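Local structure of serine acetyltransferase (Entamoeba histolytica, 3P47) at residues T191-E196 against H225-D230; S203-A208 against G237-G242; Y8-Q13 against E96-I101; G176-D181 against C198-S203. The protein probably transfers an acetyl group from acetyl-coenzyme A to L-serine on the route to cysteine, and here holds bound L-cysteine. All coordinates share one frame; numbering follows the deposited sequence.

Contact 1. Residues T191-E196 against H225-D230. With CYS (cysteine), chain B.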
loop_
_atom_site.group_PDB
_atom_site.type_symbol
_atom_site.label_atom_id
_atom_site.label_comp_id
_atom_site.label_asym_id
_atom_site.label_seq_id
_atom_site.Cartn_x
_atom_site.Cartn_y
_atom_site.Cartn_z
ATOM N N THR A 191 13.188 -1.705 17.734
ATOM C CA THR A 191 14.279 -1.197 18.526
ATOM C C THR A 191 15.166 -0.237 17.789
ATOM O O THR A 191 16.222 0.142 18.289
ATOM C CB THR A 191 15.100 -2.322 19.216
ATOM O OG1 THR A 191 15.787 -3.093 18.234
ATOM C CG2 THR A 191 14.165 -3.196 20.007
ATOM N N ALA A 192 14.708 0.205 16.627
ATOM C CA ALA A 192 15.417 1.264 15.890
ATOM C C ALA A 192 15.513 2.574 16.683
ATOM O O ALA A 192 14.583 2.962 17.398
ATOM C CB ALA A 192 14.727 1.470 14.526
ATOM N N ILE A 193 16.644 3.275 16.547
ATOM C CA ILE A 193 16.785 4.614 17.146
ATOM C C ILE A 193 17.263 5.525 16.064
ATOM O O ILE A 193 18.268 5.229 15.409
ATOM C CB ILE A 193 17.828 4.623 18.323
ATOM C CG1 ILE A 193 17.483 3.599 19.385
ATOM C CG2 ILE A 193 17.974 6.018 18.958
ATOM C CD1 ILE A 193 16.174 3.742 20.004
ATOM N N ILE A 194 16.534 6.629 15.854
ATOM C CA ILE A 194 16.861 7.525 14.777
ATOM C C ILE A 194 16.996 8.961 15.343
ATOM O O ILE A 194 16.112 9.466 16.052
ATOM C CB ILE A 194 15.753 7.486 13.681
ATOM C CG1 ILE A 194 15.614 6.072 13.111
ATOM C CG2 ILE A 194 16.003 8.614 12.675
ATOM C CD1 ILE A 194 14.435 5.901 12.145
ATOM N N GLY A 195 18.104 9.604 15.018
ATOM C CA GLY A 195 18.394 10.948 15.519
ATOM C C GLY A 195 17.673 12.027 14.732
ATOM O O GLY A 195 16.716 11.746 13.993
ATOM N N GLU A 196 18.159 13.266 14.866
ATOM C CA GLU A 196 17.493 14.443 14.307
ATOM C C GLU A 196 17.816 14.575 12.811
ATOM O O GLU A 196 18.875 14.122 12.339
ATOM C CB GLU A 196 17.971 15.719 15.054
ATOM C CG GLU A 196 17.060 16.942 14.913
ATOM C CD GLU A 196 15.887 17.010 15.901
ATOM O OE1 GLU A 196 14.999 17.877 15.704
ATOM O OE2 GLU A 196 15.833 16.219 16.866
ATOM N N HIS A 225 17.869 -3.723 16.034
ATOM C CA HIS A 225 17.742 -2.886 14.822
ATOM C C HIS A 225 18.732 -1.711 14.888
ATOM O O HIS A 225 19.291 -1.431 15.953
ATOM C CB HIS A 225 16.303 -2.376 14.698
ATOM C CG HIS A 225 15.281 -3.476 14.672
ATOM N ND1 HIS A 225 14.382 -3.689 15.694
ATOM C CD2 HIS A 225 15.042 -4.442 13.756
ATOM C CE1 HIS A 225 13.631 -4.736 15.409
ATOM N NE2 HIS A 225 14.005 -5.207 14.232
ATOM N N PRO A 226 18.950 -1.004 13.770
ATOM C CA PRO A 226 20.083 -0.052 13.833
ATOM C C PRO A 226 19.859 1.199 14.699
ATOM O O PRO A 226 18.727 1.583 14.996
ATOM C CB PRO A 226 20.304 0.330 12.359
ATOM C CG PRO A 226 19.531 -0.748 11.547
ATOM C CD PRO A 226 18.347 -1.047 12.417
ATOM N N THR A 227 20.945 1.849 15.093
ATOM C CA THR A 227 20.842 3.168 15.730
ATOM C C THR A 227 21.484 4.130 14.754
ATOM O O THR A 227 22.593 3.874 14.283
ATOM C CB THR A 227 21.571 3.201 17.112
ATOM O OG1 THR A 227 20.807 2.458 18.073
ATOM C CG2 THR A 227 21.737 4.657 17.630
ATOM N N VAL A 228 20.772 5.206 14.430
ATOM C CA VAL A 228 21.147 6.148 13.368
ATOM C C VAL A 228 21.316 7.511 14.047
ATOM O O VAL A 228 20.474 7.918 14.824
ATOM C CB VAL A 228 20.047 6.198 12.268
ATOM C CG1 VAL A 228 20.356 7.199 11.193
ATOM C CG2 VAL A 228 19.813 4.808 11.624
ATOM N N GLY A 229 22.409 8.210 13.734
ATOM C CA GLY A 229 22.708 9.496 14.362
ATOM C C GLY A 229 21.939 10.625 13.709
ATOM O O GLY A 229 20.809 10.422 13.231
ATOM N N ASP A 230 22.539 11.822 13.691
ATOM C CA ASP A 230 21.872 12.998 13.173
ATOM C C ASP A 230 22.315 13.309 11.754
ATOM O O ASP A 230 23.384 12.892 11.329
ATOM C CB ASP A 230 22.126 14.232 14.068
ATOM C CG ASP A 230 21.723 14.022 15.529
ATOM O OD1 ASP A 230 20.718 13.332 15.826
ATOM O OD2 ASP A 230 22.408 14.606 16.408
HETATM N N CYS B . 9.907 -8.253 12.621
HETATM C CA CYS B . 11.321 -8.669 12.865
HETATM C C CYS B . 11.891 -8.020 14.140
HETATM O O CYS B . 13.055 -8.162 14.435
HETATM C CB CYS B . 12.159 -8.273 11.656
HETATM S SG CYS B . 12.257 -6.538 11.644
HETATM O OXT CYS B . 11.205 -7.327 14.878
HETATM O O HOH W 1 19.487 11.535 11.137
#
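The cysteine pocket of this left-handed beta-helix begins where T191 meets H225, a pocket residue whose imidazole is held at ND1 by T191 while NE2, at another part of the ring edge, meets the ligand. ND1 takes the backbone N-H of T191 (N to ND1 3.1 Å), which arrives 20° out of the ring plane. T191 OG1, set between its own N and carbonyl carbon by chi1 of 67°, is hydrogen-bonded to H225 ND1 at 3.0 Å; the same hydroxyl bonds R224 N. These contacts limit rotation of the ring, whose NE2 makes a weak hydrogen bond to the cysteine O (3.1 Å). Beyond the pocket the strands run parallel, joined by I193 N to P226 O and by V228 N to I193 O at 2.7 Å. On one face I193 CB lies 3.7 Å from T227 OG1, a hydroxyl that is hydrogen-bonded to K223 NZ. At the far end D230 OD1 receives E196 N at 2.7 Å on the anti side, 34° out of the carboxylate plane, and a water bridges E196 O and G229 O. I194 and V228 turn to the other face and both rest on L206 of strand 205-207, while strands 173-174 and 245-246 flank the pair within its sheet.

Contact 2. Residues S203-A208 against G237-G242. With CYS (cysteine), chain B.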
loop_
_atom_site.group_PDB
_atom_site.type_symbol
_atom_site.label_atom_id
_atom_site.label_comp_id
_atom_site.label_asym_id
_atom_site.label_seq_id
_atom_site.Cartn_x
_atom_site.Cartn_y
_atom_site.Cartn_z
ATOM N N SER A 203 11.360 2.292 0.095
ATOM C CA SER A 203 12.048 0.994 0.145
ATOM C C SER A 203 13.261 0.928 1.046
ATOM O O SER A 203 14.077 0.034 0.874
ATOM C CB SER A 203 12.460 0.526 -1.283
ATOM O OG SER A 203 11.293 0.145 -2.008
ATOM N N VAL A 204 13.362 1.827 2.021
ATOM C CA VAL A 204 14.440 1.753 3.010
ATOM C C VAL A 204 14.029 0.874 4.200
ATOM O O VAL A 204 12.930 1.023 4.753
ATOM C CB VAL A 204 14.827 3.165 3.509
ATOM C CG1 VAL A 204 15.589 3.105 4.827
ATOM C CG2 VAL A 204 15.623 3.930 2.458
ATOM N N THR A 205 14.920 -0.002 4.630
ATOM C CA THR A 205 14.702 -0.773 5.865
ATOM C C THR A 205 15.744 -0.350 6.891
ATOM O O THR A 205 16.932 -0.322 6.574
ATOM C CB THR A 205 14.823 -2.316 5.637
ATOM O OG1 THR A 205 13.666 -2.806 4.929
ATOM C CG2 THR A 205 14.883 -3.072 6.997
ATOM N N LEU A 206 15.280 -0.041 8.099
ATOM C CA LEU A 206 16.158 0.097 9.275
ATOM C C LEU A 206 15.627 -0.997 10.178
ATOM O O LEU A 206 14.664 -0.800 10.926
ATOM C CB LEU A 206 15.968 1.486 9.904
ATOM C CG LEU A 206 16.605 2.650 9.131
ATOM C CD1 LEU A 206 16.208 4.006 9.681
ATOM C CD2 LEU A 206 18.141 2.526 9.172
ATOM N N GLY A 207 16.202 -2.185 10.053
ATOM C CA GLY A 207 15.468 -3.356 10.510
ATOM C C GLY A 207 16.372 -4.504 10.827
ATOM O O GLY A 207 17.502 -4.294 11.235
ATOM N N ALA A 208 15.837 -5.715 10.675
ATOM C CA ALA A 208 16.593 -6.930 10.911
ATOM C C ALA A 208 15.967 -8.033 10.060
ATOM O O ALA A 208 14.776 -7.956 9.684
ATOM C CB ALA A 208 16.539 -7.321 12.399
ATOM N N GLY A 237 15.890 2.190 -1.388
ATOM C CA GLY A 237 16.240 0.761 -1.498
ATOM C C GLY A 237 17.287 0.228 -0.554
ATOM O O GLY A 237 17.501 -0.996 -0.464
ATOM N N ALA A 238 17.929 1.135 0.177
ATOM C CA ALA A 238 18.956 0.756 1.144
ATOM C C ALA A 238 18.377 -0.134 2.252
ATOM O O ALA A 238 17.296 0.157 2.818
ATOM C CB ALA A 238 19.614 1.989 1.735
ATOM N N LYS A 239 19.098 -1.206 2.577
ATOM C CA LYS A 239 18.693 -2.131 3.631
ATOM C C LYS A 239 19.742 -2.082 4.724
ATOM O O LYS A 239 20.871 -2.628 4.550
ATOM C CB LYS A 239 18.609 -3.578 3.106
ATOM C CG LYS A 239 17.715 -3.835 1.861
ATOM C CD LYS A 239 16.289 -3.454 2.173
ATOM C CE LYS A 239 15.335 -3.729 1.012
ATOM N NZ LYS A 239 15.596 -2.841 -0.142
ATOM N N VAL A 240 19.382 -1.459 5.844
ATOM C CA VAL A 240 20.282 -1.314 6.998
ATOM C C VAL A 240 19.786 -2.237 8.118
ATOM O O VAL A 240 18.709 -2.013 8.674
ATOM C CB VAL A 240 20.267 0.149 7.461
ATOM C CG1 VAL A 240 21.281 0.396 8.590
ATOM C CG2 VAL A 240 20.518 1.063 6.254
ATOM N N LEU A 241 20.566 -3.282 8.421
ATOM C CA LEU A 241 20.082 -4.401 9.212
ATOM C C LEU A 241 20.956 -4.715 10.422
ATOM O O LEU A 241 22.189 -4.692 10.346
ATOM C CB LEU A 241 19.954 -5.650 8.328
ATOM C CG LEU A 241 18.991 -5.571 7.105
ATOM C CD1 LEU A 241 19.068 -6.835 6.265
ATOM C CD2 LEU A 241 17.534 -5.395 7.521
ATOM N N GLY A 242 20.293 -5.012 11.533
ATOM C CA GLY A 242 20.982 -5.531 12.702
ATOM C C GLY A 242 21.201 -4.474 13.747
ATOM O O GLY A 242 20.846 -3.292 13.573
HETATM N N CYS B . 9.907 -8.253 12.621
HETATM C CA CYS B . 11.321 -8.669 12.865
HETATM C C CYS B . 11.891 -8.020 14.140
HETATM O O CYS B . 13.055 -8.162 14.435
HETATM C CB CYS B . 12.159 -8.273 11.656
HETATM S SG CYS B . 12.257 -6.538 11.644
HETATM O OXT CYS B . 11.205 -7.327 14.878
#
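L206 and V240 run alongside each other in the same direction, with L206 CD2 settling 3.6 Å from V240 CB, while on the other face T205 meets both K239 and L241 at a slant. With chi1 at -73°, T205 turns its hydroxyl beside its own N and its methyl anti to that N, so that CG2 reaches L241 CD2 at 3.6 Å and OG1 lies 3.9 Å from K239 CD. That hydroxyl is bonded by Q202 NE2 of the second subunit. The lysine chain bends at chi2 and chi4, curling back until NZ donates to G237 O at 2.7 Å, from 39° above the carbonyl plane. A second, weak bond joins NZ to S203 O at 3.4 Å, and N255 OD1 of the second subunit also binds this amine; a sulfate ion lies close by. Four backbone bonds keep the strands aligned, among them V240 N to T205 O at 2.8 Å and G242 N to G207 O at 2.9 Å. Where the strand ends, A208 O approaches the CB of the bound cysteine. These ladders fit the left-handed parallel beta-helix of the hexapeptide-repeat family, in which short strands of successive coils stack in parallel.

Contact 3. Residues Y8-Q13 against E96-I101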
loop_
_atom_site.group_PDB
_atom_site.type_symbol
_atom_site.label_atom_id
_atom_site.label_comp_id
_atom_site.label_asym_id
_atom_site.label_seq_id
_atom_site.Cartn_x
_atom_site.Cartn_y
_atom_site.Cartn_z
ATOM N N TYR A 8 -9.412 19.255 28.871
ATOM C CA TYR A 8 -9.647 20.712 28.741
ATOM C C TYR A 8 -8.353 21.492 28.801
ATOM O O TYR A 8 -8.159 22.417 27.999
ATOM C CB TYR A 8 -10.535 21.261 29.866
ATOM C CG TYR A 8 -11.981 20.899 29.854
ATOM C CD1 TYR A 8 -12.532 20.029 28.889
ATOM C CD2 TYR A 8 -12.819 21.406 30.838
ATOM C CE1 TYR A 8 -13.910 19.708 28.926
ATOM C CE2 TYR A 8 -14.163 21.107 30.872
ATOM C CZ TYR A 8 -14.696 20.251 29.930
ATOM O OH TYR A 8 -16.041 19.964 30.005
ATOM N N SER A 9 -7.496 21.166 29.781
ATOM C CA SER A 9 -6.201 21.854 29.956
ATOM C C SER A 9 -5.260 21.637 28.767
ATOM O O SER A 9 -4.573 22.561 28.356
ATOM C CB SER A 9 -5.478 21.402 31.231
ATOM O OG SER A 9 -4.939 20.078 31.119
ATOM N N ILE A 10 -5.192 20.395 28.275
ATOM C CA ILE A 10 -4.371 20.080 27.112
ATOM C C ILE A 10 -4.959 20.737 25.846
ATOM O O ILE A 10 -4.208 21.310 25.082
ATOM C CB ILE A 10 -4.171 18.554 26.949
ATOM C CG1 ILE A 10 -3.410 18.003 28.185
ATOM C CG2 ILE A 10 -3.434 18.259 25.610
ATOM C CD1 ILE A 10 -1.932 18.437 28.300
ATOM N N ALA A 11 -6.275 20.690 25.674
ATOM C CA ALA A 11 -6.937 21.355 24.517
ATOM C C ALA A 11 -6.685 22.854 24.564
ATOM O O ALA A 11 -6.474 23.495 23.542
ATOM C CB ALA A 11 -8.423 21.082 24.526
ATOM N N HIS A 12 -6.699 23.427 25.772
ATOM C CA HIS A 12 -6.345 24.852 25.931
ATOM C C HIS A 12 -4.908 25.167 25.492
ATOM O O HIS A 12 -4.687 26.125 24.764
ATOM C CB HIS A 12 -6.589 25.301 27.386
ATOM C CG HIS A 12 -6.135 26.705 27.646
ATOM N ND1 HIS A 12 -6.834 27.799 27.189
ATOM C CD2 HIS A 12 -5.027 27.189 28.249
ATOM C CE1 HIS A 12 -6.179 28.902 27.518
ATOM N NE2 HIS A 12 -5.079 28.560 28.158
ATOM N N GLN A 13 -3.939 24.364 25.944
ATOM C CA GLN A 13 -2.556 24.551 25.589
ATOM C C GLN A 13 -2.383 24.428 24.053
ATOM O O GLN A 13 -1.733 25.254 23.422
ATOM C CB GLN A 13 -1.679 23.538 26.339
ATOM C CG GLN A 13 -0.213 23.531 25.933
ATOM C CD GLN A 13 0.504 24.877 26.052
ATOM O OE1 GLN A 13 0.198 25.703 26.925
ATOM N NE2 GLN A 13 1.502 25.081 25.193
ATOM N N GLU A 96 -0.653 14.135 28.142
ATOM C CA GLU A 96 0.484 14.920 28.654
ATOM C C GLU A 96 1.526 15.272 27.573
ATOM O O GLU A 96 2.117 16.355 27.586
ATOM C CB GLU A 96 1.153 14.092 29.737
ATOM C CG GLU A 96 2.453 14.641 30.284
ATOM C CD GLU A 96 3.167 13.633 31.166
ATOM O OE1 GLU A 96 2.568 12.565 31.464
ATOM O OE2 GLU A 96 4.332 13.893 31.546
ATOM N N LYS A 97 1.759 14.338 26.647
ATOM C CA LYS A 97 2.770 14.516 25.615
ATOM C C LYS A 97 2.276 15.269 24.370
ATOM O O LYS A 97 3.083 15.586 23.498
ATOM C CB LYS A 97 3.277 13.149 25.179
ATOM C CG LYS A 97 4.167 12.461 26.204
ATOM C CD LYS A 97 5.599 12.999 26.129
ATOM C CE LYS A 97 6.483 12.342 27.179
ATOM N NZ LYS A 97 6.228 12.878 28.548
ATOM N N LEU A 98 0.983 15.542 24.260
ATOM C CA LEU A 98 0.502 16.098 22.978
ATOM C C LEU A 98 1.128 17.478 22.658
ATOM O O LEU A 98 1.436 17.750 21.506
ATOM C CB LEU A 98 -1.032 16.122 22.847
ATOM C CG LEU A 98 -1.763 14.773 22.831
ATOM C CD1 LEU A 98 -3.221 15.020 22.845
ATOM C CD2 LEU A 98 -1.352 13.958 21.607
ATOM N N PRO A 99 1.311 18.356 23.672
ATOM C CA PRO A 99 1.937 19.644 23.294
ATOM C C PRO A 99 3.359 19.464 22.760
ATOM O O PRO A 99 3.715 20.086 21.735
ATOM C CB PRO A 99 1.922 20.449 24.626
ATOM C CG PRO A 99 0.702 19.944 25.333
ATOM C CD PRO A 99 0.744 18.403 25.038
ATOM N N SER A 100 4.146 18.566 23.351
ATOM C CA SER A 100 5.510 18.338 22.840
ATOM C C SER A 100 5.460 17.706 21.448
ATOM O O SER A 100 6.273 18.028 20.593
ATOM C CB SER A 100 6.417 17.514 23.795
ATOM O OG SER A 100 5.853 16.255 24.121
ATOM N N ILE A 101 4.510 16.785 21.243
ATOM C CA ILE A 101 4.375 16.145 19.917
ATOM C C ILE A 101 4.003 17.170 18.863
ATOM O O ILE A 101 4.536 17.140 17.718
ATOM C CB ILE A 101 3.413 14.940 19.955
ATOM C CG1 ILE A 101 4.011 13.855 20.855
ATOM C CG2 ILE A 101 3.176 14.407 18.520
ATOM C CD1 ILE A 101 2.958 12.749 21.258
#
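I10 of helix 2-20 projects toward P99 and L98 of helix 84-115 within the N-terminal helical domain of the serine acetyltransferase fold. Both helices belong to its bundle and pack almost parallel here, the axes of the two segments 9° apart and 9.4 Å at their closest. The CB of I10 is directed toward the neighbouring helix, and both branches beyond it make contact. CG2 lies anti to the backbone N (chi1 of CG1 being -63°) and meets L98 CB at 4.2 Å and P99 CD at the same 4.2 Å. The other branch passes through CG1 to its tip, CD1, which ends 4.3 Å from E96 CA and therefore lies against the backbone of the turn before the proline. A turn later Q13 adds the second point of touch. Its CG, anti to the backbone N at 173°, rests 3.8 Å from P99 CG, where the side chain crosses the pyrrolidine ring on a slant; the bend at chi2 then carries its amide onward. No hydrogen bond crosses between the segments, so the association is purely one of apolar surfaces, I10 buried and Q13 partly exposed. L98 also touches I140 of helix 130-146, L67 of helix 60-81 and F47 of helix 38-47, and P99 also packs on M17 further along helix 2-20. The proline, having no N-H to give, lies at a kink where neither its nitrogen nor that of S100 bonds to the preceding turn. Regular helical hydrogen bonding resumes one residue on, with I101 N donating to K97 O at 2.9 Å.

Contact 4. Residues G176-D181 against C198-S203. With CYS (cysteine), chain C.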
loop_
_atom_site.group_PDB
_atom_site.type_symbol
_atom_site.label_atom_id
_atom_site.label_comp_id
_atom_site.label_asym_id
_atom_site.label_seq_id
_atom_site.Cartn_x
_atom_site.Cartn_y
_atom_site.Cartn_z
ATOM N N GLY A 176 13.102 14.741 16.113
ATOM C CA GLY A 176 12.450 15.691 15.186
ATOM C C GLY A 176 13.125 15.945 13.844
ATOM O O GLY A 176 14.161 15.364 13.528
ATOM N N HIS A 177 12.544 16.876 13.097
ATOM C CA HIS A 177 12.953 17.168 11.732
ATOM C C HIS A 177 13.086 15.884 10.957
ATOM O O HIS A 177 14.118 15.647 10.264
ATOM C CB HIS A 177 14.277 17.942 11.737
ATOM C CG HIS A 177 14.171 19.291 12.410
ATOM N ND1 HIS A 177 13.754 20.430 11.743
ATOM C CD2 HIS A 177 14.443 19.676 13.677
ATOM C CE1 HIS A 177 13.778 21.464 12.567
ATOM N NE2 HIS A 177 14.174 21.032 13.758
ATOM N N PHE A 178 12.073 15.016 11.109
ATOM C CA PHE A 178 12.093 13.719 10.462
ATOM C C PHE A 178 11.288 13.789 9.158
ATOM O O PHE A 178 10.204 14.371 9.133
ATOM C CB PHE A 178 11.475 12.651 11.419
ATOM C CG PHE A 178 11.494 11.248 10.877
ATOM C CD1 PHE A 178 12.692 10.640 10.519
ATOM C CD2 PHE A 178 10.317 10.500 10.815
ATOM C CE1 PHE A 178 12.699 9.327 10.008
ATOM C CE2 PHE A 178 10.314 9.177 10.294
ATOM C CZ PHE A 178 11.497 8.582 9.929
ATOM N N PHE A 179 11.813 13.171 8.102
ATOM C CA PHE A 179 11.133 13.163 6.810
ATOM C C PHE A 179 11.332 11.830 6.108
ATOM O O PHE A 179 12.463 11.419 5.877
ATOM C CB PHE A 179 11.648 14.321 5.942
ATOM C CG PHE A 179 11.044 14.393 4.530
ATOM C CD1 PHE A 179 9.687 14.231 4.327
ATOM C CD2 PHE A 179 11.852 14.752 3.450
ATOM C CE1 PHE A 179 9.124 14.341 3.026
ATOM C CE2 PHE A 179 11.306 14.896 2.144
ATOM C CZ PHE A 179 9.944 14.680 1.961
ATOM N N ILE A 180 10.210 11.182 5.778
ATOM C CA ILE A 180 10.167 10.063 4.811
ATOM C C ILE A 180 9.529 10.623 3.532
ATOM O O ILE A 180 8.381 11.050 3.550
ATOM C CB ILE A 180 9.278 8.890 5.322
ATOM C CG1 ILE A 180 9.845 8.312 6.642
ATOM C CG2 ILE A 180 9.136 7.802 4.177
ATOM C CD1 ILE A 180 8.799 7.462 7.470
ATOM N N ASP A 181 10.296 10.594 2.442
ATOM C CA ASP A 181 9.812 10.976 1.121
ATOM C C ASP A 181 9.410 9.745 0.355
ATOM O O ASP A 181 10.170 8.775 0.321
ATOM C CB ASP A 181 10.907 11.707 0.328
ATOM C CG ASP A 181 10.328 12.517 -0.830
ATOM O OD1 ASP A 181 9.092 12.551 -0.978
ATOM O OD2 ASP A 181 11.102 13.132 -1.570
ATOM N N CYS A 198 16.724 13.139 10.089
ATOM C CA CYS A 198 16.855 11.965 9.251
ATOM C C CYS A 198 15.954 12.086 8.026
ATOM O O CYS A 198 14.787 12.422 8.159
ATOM C CB CYS A 198 16.540 10.683 10.060
ATOM S SG CYS A 198 16.969 9.194 9.144
ATOM N N ARG A 199 16.525 11.839 6.853
ATOM C CA ARG A 199 15.786 11.835 5.611
ATOM C C ARG A 199 15.816 10.455 4.998
ATOM O O ARG A 199 16.863 9.945 4.654
ATOM C CB ARG A 199 16.356 12.893 4.637
ATOM C CG ARG A 199 15.609 12.983 3.305
ATOM C CD ARG A 199 16.194 14.134 2.431
ATOM N NE ARG A 199 16.152 15.420 3.107
ATOM C CZ ARG A 199 16.918 16.475 2.829
ATOM N NH1 ARG A 199 17.844 16.430 1.874
ATOM N NH2 ARG A 199 16.756 17.593 3.526
ATOM N N ILE A 200 14.653 9.853 4.828
ATOM C CA ILE A 200 14.572 8.450 4.359
ATOM C C ILE A 200 13.695 8.364 3.123
ATOM O O ILE A 200 12.670 8.978 3.077
ATOM C CB ILE A 200 13.970 7.569 5.475
ATOM C CG1 ILE A 200 14.975 7.432 6.622
ATOM C CG2 ILE A 200 13.535 6.160 4.946
ATOM C CD1 ILE A 200 14.314 6.838 7.905
ATOM N N TYR A 201 14.133 7.583 2.136
ATOM C CA TYR A 201 13.386 7.352 0.917
ATOM C C TYR A 201 12.607 6.046 0.879
ATOM O O TYR A 201 12.676 5.211 1.787
ATOM C CB TYR A 201 14.341 7.469 -0.279
ATOM C CG TYR A 201 14.719 8.921 -0.498
ATOM C CD1 TYR A 201 13.878 9.783 -1.225
ATOM C CD2 TYR A 201 15.870 9.459 0.080
ATOM C CE1 TYR A 201 14.186 11.138 -1.413
ATOM C CE2 TYR A 201 16.177 10.834 -0.088
ATOM C CZ TYR A 201 15.340 11.647 -0.830
ATOM O OH TYR A 201 15.636 12.983 -1.016
ATOM N N GLN A 202 11.845 5.888 -0.198
ATOM C CA GLN A 202 11.091 4.663 -0.456
ATOM C C GLN A 202 11.969 3.400 -0.332
ATOM O O GLN A 202 13.188 3.441 -0.582
ATOM C CB GLN A 202 10.475 4.770 -1.872
ATOM C CG GLN A 202 11.508 4.889 -3.006
ATOM C CD GLN A 202 11.804 6.337 -3.408
ATOM O OE1 GLN A 202 11.835 7.219 -2.580
ATOM N NE2 GLN A 202 12.041 6.558 -4.692
ATOM N N SER A 203 11.360 2.292 0.095
ATOM C CA SER A 203 12.048 0.994 0.145
ATOM C C SER A 203 13.261 0.928 1.046
ATOM O O SER A 203 14.077 0.034 0.874
ATOM C CB SER A 203 12.460 0.526 -1.283
ATOM O OG SER A 203 11.293 0.145 -2.008
HETATM N N CYS C . 10.469 14.161 -3.926
HETATM C CA CYS C . 11.852 14.455 -4.408
HETATM C C CYS C . 11.835 15.258 -5.721
HETATM O O CYS C . 12.864 15.495 -6.310
HETATM C CB CYS C . 12.584 13.134 -4.612
HETATM S SG CYS C . 11.852 12.345 -5.975
HETATM O OXT CYS C . 10.796 15.663 -6.222
HETATM O O HOH W 2 14.739 12.734 12.131
HETATM O O HOH W 3 14.830 15.164 7.578
HETATM O O HOH W 4 13.437 14.279 -1.426
#
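F179 and I180 run parallel to R199 and I200, linked by F179 N to C198 O, I200 N to F179 O at 2.9 Å and D181 N to I200 O. The side chains then divide between two faces. F178, its ring carried anti to the backbone N (chi1 -178°), presents an edge to I200 and C198, with F178 CE1 to I200 CD1 3.6 Å and F178 CD1 to C198 CB 3.9 Å. On the face of F179 and R199 the two side chains cross with ring and guanidinium planes 72° apart, the closest atoms being CD2 of F179 and CG of R199 at 4.2 Å; R199 NH1 is hydrogen-bonded to H210 O of the third subunit. The D181 carboxylate is tilted 46° from the Y201 ring, OD2 lying 3.7 Å from CE1. A water bridges D181 OD2 and Y201 OH, and that hydroxyl also bonds H210 N of the third subunit. D181 OD2 further accepts the amino group of the bound cysteine, N to OD2 2.6 Å. D116 of the same chain, together with H210 and R224 of the third subunit, also bonds this ligand. Such a binding site, shared between neighbouring subunits of the trimer, is characteristic of hexapeptide-repeat acyltransferases.

How the contacts relate
Contacts 1, 2 and 4 are rungs on three different parallel sheets of one beta-helix, and they touch one another: L206 of contact 2 packs on I200 of contact 4, while H225 of contact 1 lies against G207 and A208. Contact 3 stands apart among the helices, about 34 Å centre to centre from contact 2; it too is largely buried, with E96 exposed and Q13 partly exposed, but lacks the hydrogen bonds on which the ladders rely. Contacts 2 and 4 are well buried and border other subunits; contact 1 is only partly buried. Contacts 1 and 4 each give a residue to a cysteine site shared between subunits, H225 from one chain and D181 from its neighbour, and A208 of contact 2 borders it.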